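PDB 3F6V: possible transcriptional regulator, ArsR family protein from Rhodococcus sp. RHA1, which probably binds DNA as a dimeric winged helix-turn-helix transcriptional regulator of the ArsR family. Local coordinates for residues 99-104 with 112-117; 57-62 with 86-91. One frame throughout, in Å; residues are numbered along the deposited sequence. Where two conformers were deposited one is given.

Contact 1. Residues 99-104 with 112-117; sequences GLVTPR and YRLDPQ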
# COMPACT_ATOMS: atom_id res chain seq x y z
N GLY A 99 -1.99 8.19 -11.87
CA GLY A 99 -2.35 7.43 -13.04
C GLY A 99 -3.30 6.28 -12.82
O GLY A 99 -3.46 5.43 -13.72
N LEU A 100 -4.01 6.28 -11.69
CA LEU A 100 -4.90 5.18 -11.34
C LEU A 100 -6.36 5.43 -11.75
O LEU A 100 -7.11 4.48 -11.94
CB LEU A 100 -4.81 4.90 -9.83
CG LEU A 100 -3.47 4.32 -9.38
CD1 LEU A 100 -3.29 4.42 -7.86
CD2 LEU A 100 -3.45 2.82 -9.80
N VAL A 101 -6.72 6.71 -11.83
CA VAL A 101 -8.08 7.09 -12.27
C VAL A 101 -7.95 8.20 -13.29
O VAL A 101 -6.89 8.85 -13.39
CB VAL A 101 -9.01 7.50 -11.11
CG1 VAL A 101 -9.12 6.38 -10.07
CG2 VAL A 101 -8.56 8.74 -10.47
N THR A 102 -9.05 8.47 -14.00
CA THR A 102 -9.05 9.44 -15.10
C THR A 102 -10.34 10.24 -14.97
O THR A 102 -11.40 9.64 -14.79
CB THR A 102 -9.06 8.64 -16.46
OG1 THR A 102 -7.95 7.70 -16.45
CG2 THR A 102 -8.93 9.57 -17.62
N PRO A 103 -10.25 11.57 -15.05
CA PRO A 103 -11.44 12.43 -14.91
C PRO A 103 -12.04 12.77 -16.28
O PRO A 103 -11.35 12.79 -17.30
CB PRO A 103 -10.84 13.72 -14.30
CG PRO A 103 -9.48 13.79 -14.93
CD PRO A 103 -8.99 12.36 -15.04
N ARG A 104 -13.32 13.09 -16.25
CA ARG A 104 -14.05 13.58 -17.46
C ARG A 104 -15.10 14.55 -16.96
O ARG A 104 -15.75 14.25 -15.99
CB ARG A 104 -14.75 12.37 -18.15
CG ARG A 104 -15.56 12.65 -19.41
CD ARG A 104 -16.08 11.34 -19.99
NE ARG A 104 -17.17 10.73 -19.19
CZ ARG A 104 -18.47 11.02 -19.35
NH1 ARG A 104 -18.85 11.92 -20.25
NH2 ARG A 104 -19.41 10.42 -18.60
N TYR A 112 -15.22 10.08 -12.68
CA TYR A 112 -13.93 9.39 -12.57
C TYR A 112 -14.10 7.94 -12.97
O TYR A 112 -15.13 7.34 -12.72
CB TYR A 112 -13.41 9.47 -11.14
CG TYR A 112 -12.75 10.81 -10.87
CD1 TYR A 112 -11.42 11.05 -11.24
CD2 TYR A 112 -13.48 11.85 -10.33
CE1 TYR A 112 -10.83 12.28 -11.05
CE2 TYR A 112 -12.89 13.13 -10.10
CZ TYR A 112 -11.57 13.33 -10.50
OH TYR A 112 -10.97 14.55 -10.30
N ARG A 113 -13.07 7.38 -13.58
CA ARG A 113 -13.05 5.97 -13.97
C ARG A 113 -11.64 5.41 -13.73
O ARG A 113 -10.65 6.15 -13.75
CB ARG A 113 -13.44 5.84 -15.45
CG ARG A 113 -12.43 6.42 -16.44
CD ARG A 113 -13.10 6.46 -17.83
NE ARG A 113 -12.16 6.83 -18.89
CZ ARG A 113 -11.83 8.09 -19.20
NH1 ARG A 113 -12.39 9.13 -18.57
NH2 ARG A 113 -10.97 8.31 -20.20
N LEU A 114 -11.58 4.10 -13.55
CA LEU A 114 -10.28 3.44 -13.37
C LEU A 114 -9.49 3.44 -14.64
O LEU A 114 -10.04 3.29 -15.74
CB LEU A 114 -10.48 1.99 -12.88
CG LEU A 114 -10.97 1.90 -11.43
CD1 LEU A 114 -11.48 0.55 -11.09
CD2 LEU A 114 -9.90 2.34 -10.47
N ASP A 115 -8.15 3.60 -14.50
CA ASP A 115 -7.25 3.52 -15.64
C ASP A 115 -6.48 2.19 -15.59
O ASP A 115 -5.60 2.03 -14.70
CB ASP A 115 -6.27 4.69 -15.61
CG ASP A 115 -5.43 4.78 -16.84
OD1 ASP A 115 -5.36 3.78 -17.61
OD2 ASP A 115 -4.90 5.91 -17.08
N PRO A 116 -6.75 1.23 -16.50
CA PRO A 116 -5.98 -0.03 -16.52
C PRO A 116 -4.47 0.15 -16.54
O PRO A 116 -3.76 -0.69 -16.00
CB PRO A 116 -6.44 -0.69 -17.81
CG PRO A 116 -7.86 -0.20 -17.96
CD PRO A 116 -7.84 1.24 -17.53
N GLN A 117 -3.96 1.22 -17.17
CA GLN A 117 -2.50 1.40 -17.26
C GLN A 117 -1.94 1.53 -15.84
O GLN A 117 -0.90 0.96 -15.49
CB GLN A 117 -2.19 2.68 -18.02
CG GLN A 117 -2.67 2.66 -19.47
CD GLN A 117 -2.19 1.43 -20.20
OE1 GLN A 117 -2.96 0.55 -20.56
NE2 GLN A 117 -0.89 1.38 -20.47
O HOH W 1 -14.08 9.38 -16.23
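Thr102 and Arg113 form the hydrogen-bonded pair of two antiparallel strands, and their backbones bond both ways. Thr102 N donates to Arg113 O at 2.8 Å, and Arg113 N donates to Thr102 O at 3.1 Å. Beyond the last bridge, Asp115 N donates to Leu100 O at 2.9 Å, nearly straight at 169°.

Apolar contacts cover the Tyr112 side. Pro103 CB lies 3.6 Å from Tyr112 CE1, and Val101 CG2 lies 3.8 Å from Tyr112 CD1. Both meet the ring obliquely. The phenol OH bonds to Arg110. Val101 and Leu114 point apart at their bases, yet Val101 CG1 still touches Leu114 CD2. Val101 also packs on Leu95 and Thr96.

Polar groups mark the Thr102 side. Arg113 CG stands between its backbone N and carbonyl carbon (chi1 67°), and the extended chain carries the guanidinium across Thr102. Thr102 CG2 covers one face, 3.5 Å from Arg113 NH2. A water in the guanidinium plane accepts from Arg113 NH1 and lies within bonding distance of Thr102 O, bridging them. Asp115 CB packs on Gly99 O, while its OD1 caps helix 116-129 by accepting from Gln117 N.

This is the beta hairpin of the winged helix. Its chemistry implies a two-sided ribbon: Val101 and Tyr112 pack on helix 85-97, and an arginine with a bound water lies over a threonine methyl on the other side.

Contact 2. Residues 57-62 with 86-91; sequences EPTRRR and SAISQH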
# COMPACT_ATOMS: atom_id res chain seq x y z
N GLU A 57 -3.77 3.92 0.75
CA GLU A 57 -4.49 4.71 1.73
C GLU A 57 -5.95 4.14 1.77
O GLU A 57 -6.52 3.91 0.71
CB GLU A 57 -4.42 6.19 1.32
CG GLU A 57 -4.73 7.16 2.41
CD GLU A 57 -6.19 7.39 2.68
OE1 GLU A 57 -7.04 6.96 1.89
OE2 GLU A 57 -6.48 8.05 3.72
N PRO A 58 -6.53 3.89 2.96
CA PRO A 58 -7.76 3.09 3.01
C PRO A 58 -9.00 3.68 2.29
O PRO A 58 -9.76 2.92 1.69
CB PRO A 58 -8.06 2.98 4.51
CG PRO A 58 -6.72 3.12 5.16
CD PRO A 58 -5.87 3.98 4.29
N THR A 59 -9.14 5.00 2.31
CA THR A 59 -10.24 5.63 1.53
C THR A 59 -9.98 5.45 0.04
O THR A 59 -10.91 5.12 -0.72
CB THR A 59 -10.38 7.09 1.90
OG1 THR A 59 -10.75 7.16 3.27
CG2 THR A 59 -11.48 7.74 1.04
N ARG A 60 -8.72 5.68 -0.40
CA ARG A 60 -8.41 5.44 -1.79
C ARG A 60 -8.64 3.98 -2.21
O ARG A 60 -9.09 3.73 -3.32
CB ARG A 60 -7.00 5.93 -2.12
CG ARG A 60 -6.93 7.41 -1.96
CD ARG A 60 -5.67 8.04 -2.54
NE ARG A 60 -4.49 8.02 -1.69
CZ ARG A 60 -4.07 9.04 -0.93
NH1 ARG A 60 -4.80 10.14 -0.79
NH2 ARG A 60 -2.94 8.92 -0.27
N ARG A 61 -8.33 2.99 -1.35
CA ARG A 61 -8.62 1.59 -1.70
C ARG A 61 -10.08 1.40 -1.98
O ARG A 61 -10.45 0.73 -2.97
CB ARG A 61 -8.23 0.60 -0.60
CG ARG A 61 -6.73 0.58 -0.37
CD ARG A 61 -6.26 -0.64 0.38
NE ARG A 61 -6.93 -0.98 1.60
CZ ARG A 61 -6.40 -0.86 2.84
NH1 ARG A 61 -5.25 -0.23 3.06
NH2 ARG A 61 -7.03 -1.37 3.86
N ARG A 62 -10.91 1.98 -1.10
CA ARG A 62 -12.36 1.79 -1.27
C ARG A 62 -12.84 2.53 -2.52
O ARG A 62 -13.69 2.02 -3.24
CB ARG A 62 -13.11 2.30 -0.04
CG ARG A 62 -14.60 2.07 -0.09
CD ARG A 62 -14.96 0.60 -0.14
NE ARG A 62 -16.40 0.39 -0.26
CZ ARG A 62 -16.95 -0.54 -1.04
NH1 ARG A 62 -16.18 -1.37 -1.78
NH2 ARG A 62 -18.27 -0.66 -1.09
N SER A 86 -15.43 17.40 -0.73
CA SER A 86 -14.17 18.05 -0.96
C SER A 86 -13.03 17.06 -0.64
O SER A 86 -12.06 16.97 -1.41
CB SER A 86 -14.07 19.30 -0.08
OG SER A 86 -12.77 19.85 -0.10
N ALA A 87 -13.18 16.34 0.47
CA ALA A 87 -12.22 15.30 0.89
C ALA A 87 -12.07 14.19 -0.13
O ALA A 87 -10.93 13.78 -0.47
CB ALA A 87 -12.60 14.71 2.26
N ILE A 88 -13.20 13.71 -0.64
CA ILE A 88 -13.21 12.66 -1.62
C ILE A 88 -12.66 13.16 -2.94
O ILE A 88 -11.90 12.45 -3.62
CB ILE A 88 -14.60 12.06 -1.74
CG1 ILE A 88 -15.00 11.42 -0.40
CG2 ILE A 88 -14.66 11.07 -2.92
CD1 ILE A 88 -14.06 10.27 0.06
N SER A 89 -13.07 14.35 -3.36
CA SER A 89 -12.48 15.02 -4.51
C SER A 89 -10.93 15.05 -4.45
O SER A 89 -10.27 14.72 -5.45
CB SER A 89 -13.04 16.46 -4.64
OG SER A 89 -12.59 17.03 -5.84
N GLN A 90 -10.36 15.42 -3.31
CA GLN A 90 -8.90 15.50 -3.16
C GLN A 90 -8.24 14.12 -3.29
O GLN A 90 -7.19 14.00 -3.91
CB GLN A 90 -8.50 16.16 -1.85
CG GLN A 90 -7.00 16.24 -1.65
CD GLN A 90 -6.63 16.98 -0.36
OE1 GLN A 90 -7.11 16.64 0.74
NE2 GLN A 90 -5.75 17.98 -0.48
N HIS A 91 -8.86 13.09 -2.68
CA HIS A 91 -8.36 11.69 -2.85
C HIS A 91 -8.39 11.32 -4.33
O HIS A 91 -7.44 10.71 -4.85
CB HIS A 91 -9.19 10.69 -2.10
CG HIS A 91 -8.92 10.67 -0.65
ND1 HIS A 91 -7.70 10.30 -0.13
CD2 HIS A 91 -9.72 10.94 0.41
CE1 HIS A 91 -7.76 10.34 1.19
NE2 HIS A 91 -8.97 10.73 1.55
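His91 reaches from helix 85-97 to the first turn of helix 58-66 and touches Glu57, Thr59 and Arg60. Its CB points toward that turn, and His91 CB lies 4.0 Å from Arg60 CG. The ring carbon CG again faces Arg60 CG. ND1 comes next. Arg60 NH1 approaches it at the ring edge, near the ring plane. Arg60 NH1 donates a weak hydrogen bond of 3.0 Å to His91 ND1, with a bent angle of 123°. The guanidinium and ring planes are 57° apart. Arg60 NE bonds elsewhere, to Val54 O.

His91 CE1 lies 3.5 Å from Glu57 OE1, which meets the ring obliquely. Glu57 OE1 also caps helix 58-66, accepting from Arg60 N at 3.1 Å and, weakly, from Thr59 N. On the other edge of the ring, His91 CD2 lies 3.7 Å from Thr59 CG2. That methyl makes a CH-pi contact over the ring face, and His91 NE2 lies 3.9 Å from Thr59 CB. Thr59 CG2 also meets Ile88 CD1 at 3.7 Å, beside Phe81.

The axes of 58-62 and 86-91 run at 81° to each other in the helix-turn-helix domain, and helix 85-97 is probably its recognition helix, as in ArsR relatives. The chemistry implies that one imidazole links the capped helix start to helix 85-97. ND1 accepts a weak bond from Arg60, and the nearby carboxylate would probably offset some of that positive charge.

Overall arrangement
Helix 85-97 joins the two contacts. Contact 2 uses its first half, and contact 1 opens just after its end, where Gly99 closes the helix with a Schellman motif. The centres of the contacts lie 14 Å apart. Their nearest atoms are about 5 Å apart and do not touch. Leu95 connects them indirectly: Arg60 of contact 2 and Leu100 and Val101 of contact 1 all pack on it. Both contacts reach the second subunit, contact 1 through Leu114, Pro116 and Gln117, contact 2 through Glu57, Pro58 and Arg61. A bound magnesium ion lies about 4 Å from the Arg113 side chain at its nearest, which does not make Arg113 a ligand.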